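Local coordinates for avirulence protein AvrptoB (Pseudomonas syringae, PDB 2FD4), which suppresses programmed cell death in susceptible host plants as a secreted effector, with a C-terminal domain that acts as an E3 ubiquitin ligase, at residues 10-21 with 110-121. Residues are numbered along the deposited sequence; the frame is centred on the assembly and turned at random.
Sequences IASQFSQLRTIS and AENIAKYAFRIV
Arg18 NH2 donates to Ala114 O (2.8 Å), on a lone pair in the carbonyl plane. The chain of Arg18 bends at chi3 (-77°), and its guanidinium lies with one face over Phe118 CZ. Its NH1 is held by Gln73 O. One water accepts from Arg18 N and Arg18 NE and donates to Ala117 O. Gln13 NE2 makes a nearly straight bond to Ala110 O (2.9 Å), within its own amide plane, and also reaches Pro9 O. Strands 18-21 and 117-121 pair in parallel. Arg119 N donates to Arg18 O (2.9 Å), Ile20 N to Arg119 O (3.0 Å) and Val121 N to Ile20 O (3.0 Å). On one face of this pair, Arg119 lays its CD over the Phe14 ring, 3.4 Å from the ring centroid, a CH-pi contact. CG of Phe14 is anti to its backbone N (chi1 -178°), which carries the ring to Arg119. Beside it, Leu17 CD1 meets Ala117 CB (3.8 Å). A second water links Arg119 NH2 to Ser15 O and Leu17 O. On the other face, Ile20 CD1 presses on Phe118 CB (3.4 Å). Strand 61-65 runs antiparallel on the other side of 117-121. Strand 18-21 is an outer strand of the mixed four-stranded sheet. This sheet belongs to the U-box/RING-like E3 ligase domain, and the inferred E2-binding residues Phe94 and Pro102 lie near Ile10 and Ile113, which precede the strands.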
loop_
_atom_site.group_PDB
_atom_site.type_symbol
_atom_site.label_atom_id
_atom_site.label_comp_id
_atom_site.label_asym_id
_atom_site.label_seq_id
_atom_site.Cartn_x
_atom_site.Cartn_y
_atom_site.Cartn_z
ATOM N N ILE A 10 7.220 -5.211 7.041
ATOM C CA ILE A 10 6.716 -4.347 5.952
ATOM C C ILE A 10 5.490 -3.582 6.459
ATOM O O ILE A 10 5.510 -2.364 6.449
ATOM C CB ILE A 10 6.383 -5.164 4.688
ATOM C CG1 ILE A 10 7.660 -5.807 4.160
ATOM C CG2 ILE A 10 5.648 -4.296 3.616
ATOM C CD1 ILE A 10 7.421 -6.770 3.062
ATOM N N ALA A 11 4.457 -4.272 6.948
ATOM C CA ALA A 11 3.237 -3.531 7.320
ATOM C C ALA A 11 3.465 -2.537 8.500
ATOM O O ALA A 11 2.715 -1.522 8.648
ATOM C CB ALA A 11 2.088 -4.469 7.638
ATOM N N SER A 12 4.447 -2.824 9.361
ATOM C CA SER A 12 4.792 -1.911 10.457
ATOM C C SER A 12 5.347 -0.537 9.951
ATOM O O SER A 12 5.431 0.420 10.705
ATOM C CB SER A 12 5.763 -2.539 11.439
ATOM O OG SER A 12 7.070 -2.614 10.869
ATOM N N GLN A 13 5.676 -0.433 8.671
ATOM C CA GLN A 13 6.102 0.868 8.098
ATOM C C GLN A 13 4.975 1.801 7.650
ATOM O O GLN A 13 5.206 2.955 7.264
ATOM C CB GLN A 13 7.037 0.612 6.930
ATOM C CG GLN A 13 8.339 0.053 7.379
ATOM C CD GLN A 13 9.304 -0.169 6.252
ATOM O OE1 GLN A 13 9.702 0.786 5.577
ATOM N NE2 GLN A 13 9.701 -1.425 6.034
ATOM N N PHE A 14 3.746 1.319 7.707
ATOM C CA PHE A 14 2.576 2.055 7.236
ATOM C C PHE A 14 2.557 3.466 7.745
ATOM O O PHE A 14 2.411 4.383 6.969
ATOM C CB PHE A 14 1.325 1.315 7.642
ATOM C CG PHE A 14 0.052 1.937 7.169
ATOM C CD1 PHE A 14 -0.212 2.050 5.802
ATOM C CD2 PHE A 14 -0.905 2.372 8.071
ATOM C CE1 PHE A 14 -1.334 2.578 5.347
ATOM C CE2 PHE A 14 -2.069 2.884 7.627
ATOM C CZ PHE A 14 -2.321 2.978 6.257
ATOM N N SER A 15 2.708 3.656 9.048
ATOM C CA SER A 15 2.646 5.011 9.664
ATOM C C SER A 15 3.767 6.005 9.333
ATOM O O SER A 15 3.656 7.171 9.679
ATOM C CB SER A 15 2.569 4.879 11.179
ATOM O OG SER A 15 1.374 4.281 11.497
ATOM N N GLN A 16 4.844 5.505 8.757
ATOM C CA GLN A 16 5.981 6.292 8.333
ATOM C C GLN A 16 5.979 6.671 6.887
ATOM O O GLN A 16 6.892 7.325 6.404
ATOM C CB GLN A 16 7.236 5.477 8.609
ATOM C CG GLN A 16 7.331 5.091 10.039
ATOM C CD GLN A 16 8.271 3.987 10.334
ATOM O OE1 GLN A 16 8.175 2.886 9.813
ATOM N NE2 GLN A 16 9.185 4.264 11.282
ATOM N N LEU A 17 4.997 6.195 6.164
ATOM C CA LEU A 17 4.967 6.391 4.719
ATOM C C LEU A 17 4.695 7.824 4.419
ATOM O O LEU A 17 4.010 8.513 5.174
ATOM C CB LEU A 17 3.896 5.518 4.094
ATOM C CG LEU A 17 4.111 3.997 4.119
ATOM C CD1 LEU A 17 2.946 3.319 3.415
ATOM C CD2 LEU A 17 5.353 3.587 3.488
ATOM N N ARG A 18 5.185 8.264 3.260
ATOM C CA ARG A 18 4.698 9.503 2.633
ATOM C C ARG A 18 3.206 9.354 2.462
ATOM O O ARG A 18 2.688 8.230 2.311
ATOM C CB ARG A 18 5.323 9.726 1.262
ATOM C CG ARG A 18 6.821 10.073 1.330
ATOM C CD ARG A 18 7.433 10.058 -0.020
ATOM N NE ARG A 18 7.663 8.681 -0.480
ATOM C CZ ARG A 18 8.210 8.343 -1.615
ATOM N NH1 ARG A 18 8.630 9.258 -2.484
ATOM N NH2 ARG A 18 8.345 7.039 -1.896
ATOM N N THR A 19 2.502 10.483 2.470
ATOM C CA THR A 19 1.049 10.454 2.412
ATOM C C THR A 19 0.501 11.163 1.188
ATOM O O THR A 19 1.168 11.979 0.562
ATOM C CB THR A 19 0.407 11.012 3.678
ATOM O OG1 THR A 19 0.643 12.445 3.799
ATOM C CG2 THR A 19 0.924 10.254 4.897
ATOM N N ILE A 20 -0.715 10.776 0.840
ATOM C CA ILE A 20 -1.458 11.355 -0.218
ATOM C C ILE A 20 -2.841 11.486 0.331
ATOM O O ILE A 20 -3.377 10.568 0.860
ATOM C CB ILE A 20 -1.465 10.492 -1.473
ATOM C CG1 ILE A 20 -0.044 10.316 -2.021
ATOM C CG2 ILE A 20 -2.319 11.116 -2.560
ATOM C CD1 ILE A 20 0.010 9.216 -3.098
ATOM N N SER A 21 -3.402 12.677 0.245
ATOM C CA SER A 21 -4.726 12.915 0.758
ATOM C C SER A 21 -5.747 12.216 -0.092
ATOM O O SER A 21 -5.533 12.060 -1.274
ATOM C CB SER A 21 -4.972 14.423 0.749
ATOM O OG SER A 21 -3.828 14.976 1.358
ATOM N N ALA A 110 11.005 -5.081 2.838
ATOM C CA ALA A 110 11.056 -4.088 3.944
ATOM C C ALA A 110 12.026 -2.987 3.660
ATOM O O ALA A 110 11.818 -1.832 4.030
ATOM C CB ALA A 110 11.420 -4.749 5.284
ATOM N N GLU A 111 13.127 -3.343 2.994
ATOM C CA GLU A 111 14.173 -2.422 2.758
ATOM C C GLU A 111 13.733 -1.236 1.891
ATOM O O GLU A 111 14.150 -0.121 2.149
ATOM C CB GLU A 111 15.358 -3.168 2.123
ATOM C CG GLU A 111 16.090 -4.124 3.033
ATOM C CD GLU A 111 15.263 -5.268 3.680
ATOM O OE1 GLU A 111 14.462 -5.924 2.994
ATOM O OE2 GLU A 111 15.479 -5.553 4.903
ATOM N N ASN A 112 12.923 -1.451 0.858
ATOM C CA ASN A 112 12.579 -0.366 -0.071
ATOM C C ASN A 112 11.078 -0.022 -0.192
ATOM O O ASN A 112 10.687 0.819 -1.000
ATOM C CB ASN A 112 13.143 -0.670 -1.469
ATOM C CG ASN A 112 12.430 -1.839 -2.179
ATOM O OD1 ASN A 112 11.663 -2.599 -1.578
ATOM N ND2 ASN A 112 12.701 -1.978 -3.488
ATOM N N ILE A 113 10.207 -0.618 0.634
ATOM C CA ILE A 113 8.752 -0.410 0.423
ATOM C C ILE A 113 8.380 1.088 0.522
ATOM O O ILE A 113 7.506 1.589 -0.201
ATOM C CB ILE A 113 7.927 -1.269 1.433
ATOM C CG1 ILE A 113 6.432 -1.099 1.190
ATOM C CG2 ILE A 113 8.272 -0.919 2.840
ATOM C CD1 ILE A 113 5.974 -1.567 -0.134
ATOM N N ALA A 114 9.090 1.831 1.360
ATOM C CA ALA A 114 8.707 3.228 1.611
ATOM C C ALA A 114 9.000 4.117 0.387
ATOM O O ALA A 114 8.427 5.189 0.268
ATOM C CB ALA A 114 9.399 3.759 2.793
ATOM N N LYS A 115 9.835 3.616 -0.516
ATOM C CA LYS A 115 10.150 4.297 -1.789
ATOM C C LYS A 115 9.035 4.078 -2.815
ATOM O O LYS A 115 8.952 4.824 -3.847
ATOM C CB LYS A 115 11.471 3.770 -2.349
ATOM C CG LYS A 115 12.671 3.974 -1.451
ATOM C CD LYS A 115 13.953 3.453 -2.089
ATOM C CE LYS A 115 15.037 3.175 -0.999
ATOM N NZ LYS A 115 16.311 2.606 -1.579
ATOM N N TYR A 116 8.175 3.092 -2.549
ATOM C CA TYR A 116 7.118 2.795 -3.460
ATOM C C TYR A 116 5.750 3.068 -2.918
ATOM O O TYR A 116 4.871 3.266 -3.729
ATOM C CB TYR A 116 7.144 1.304 -3.864
ATOM C CG TYR A 116 8.256 0.861 -4.778
ATOM C CD1 TYR A 116 8.023 0.699 -6.133
ATOM C CD2 TYR A 116 9.480 0.452 -4.284
ATOM C CE1 TYR A 116 8.965 0.257 -6.959
ATOM C CE2 TYR A 116 10.460 -0.037 -5.128
ATOM C CZ TYR A 116 10.172 -0.121 -6.480
ATOM O OH TYR A 116 11.075 -0.588 -7.382
ATOM N N ALA A 117 5.541 2.969 -1.595
ATOM C CA ALA A 117 4.179 2.972 -1.008
ATOM C C ALA A 117 3.828 4.334 -0.395
ATOM O O ALA A 117 4.676 4.980 0.233
ATOM C CB ALA A 117 4.018 1.878 0.018
ATOM N N PHE A 118 2.575 4.738 -0.612
ATOM C CA PHE A 118 2.029 6.019 -0.106
ATOM C C PHE A 118 0.793 5.683 0.707
ATOM O O PHE A 118 -0.056 4.910 0.261
ATOM C CB PHE A 118 1.665 6.899 -1.287
ATOM C CG PHE A 118 2.856 7.332 -2.046
ATOM C CD1 PHE A 118 3.505 8.502 -1.699
ATOM C CD2 PHE A 118 3.379 6.547 -3.065
ATOM C CE1 PHE A 118 4.642 8.909 -2.363
ATOM C CE2 PHE A 118 4.532 6.939 -3.737
ATOM C CZ PHE A 118 5.161 8.132 -3.384
ATOM N N ARG A 119 0.740 6.130 1.955
ATOM C CA ARG A 119 -0.451 5.965 2.775
ATOM C C ARG A 119 -1.545 6.981 2.429
ATOM O O ARG A 119 -1.288 8.193 2.353
ATOM C CB ARG A 119 -0.045 6.063 4.261
ATOM C CG ARG A 119 -1.199 6.081 5.177
ATOM C CD ARG A 119 -0.771 5.810 6.583
ATOM N NE ARG A 119 -0.175 6.962 7.161
ATOM C CZ ARG A 119 -0.812 7.945 7.798
ATOM N NH1 ARG A 119 -2.145 7.945 7.996
ATOM N NH2 ARG A 119 -0.109 8.963 8.255
ATOM N N ILE A 120 -2.773 6.483 2.171
ATOM C CA ILE A 120 -3.863 7.376 1.814
ATOM C C ILE A 120 -4.586 7.846 3.086
ATOM O O ILE A 120 -5.024 7.029 3.908
ATOM C CB ILE A 120 -4.848 6.726 0.835
ATOM C CG1 ILE A 120 -4.106 6.038 -0.319
ATOM C CG2 ILE A 120 -5.820 7.777 0.271
ATOM C CD1 ILE A 120 -3.000 6.873 -0.946
ATOM N N VAL A 121 -4.660 9.158 3.238
ATOM C CA VAL A 121 -5.281 9.812 4.387
ATOM C C VAL A 121 -6.495 10.648 3.969
ATOM O O VAL A 121 -6.646 11.013 2.799
ATOM C CB VAL A 121 -4.279 10.732 5.125
ATOM C CG1 VAL A 121 -3.061 9.929 5.592
ATOM C CG2 VAL A 121 -3.837 11.905 4.250
HETATM O O HOH W 1 11.159 0.962 3.382
HETATM O O HOH W 2 2.502 8.699 7.380
HETATM O O HOH W 3 6.648 6.507 1.252
#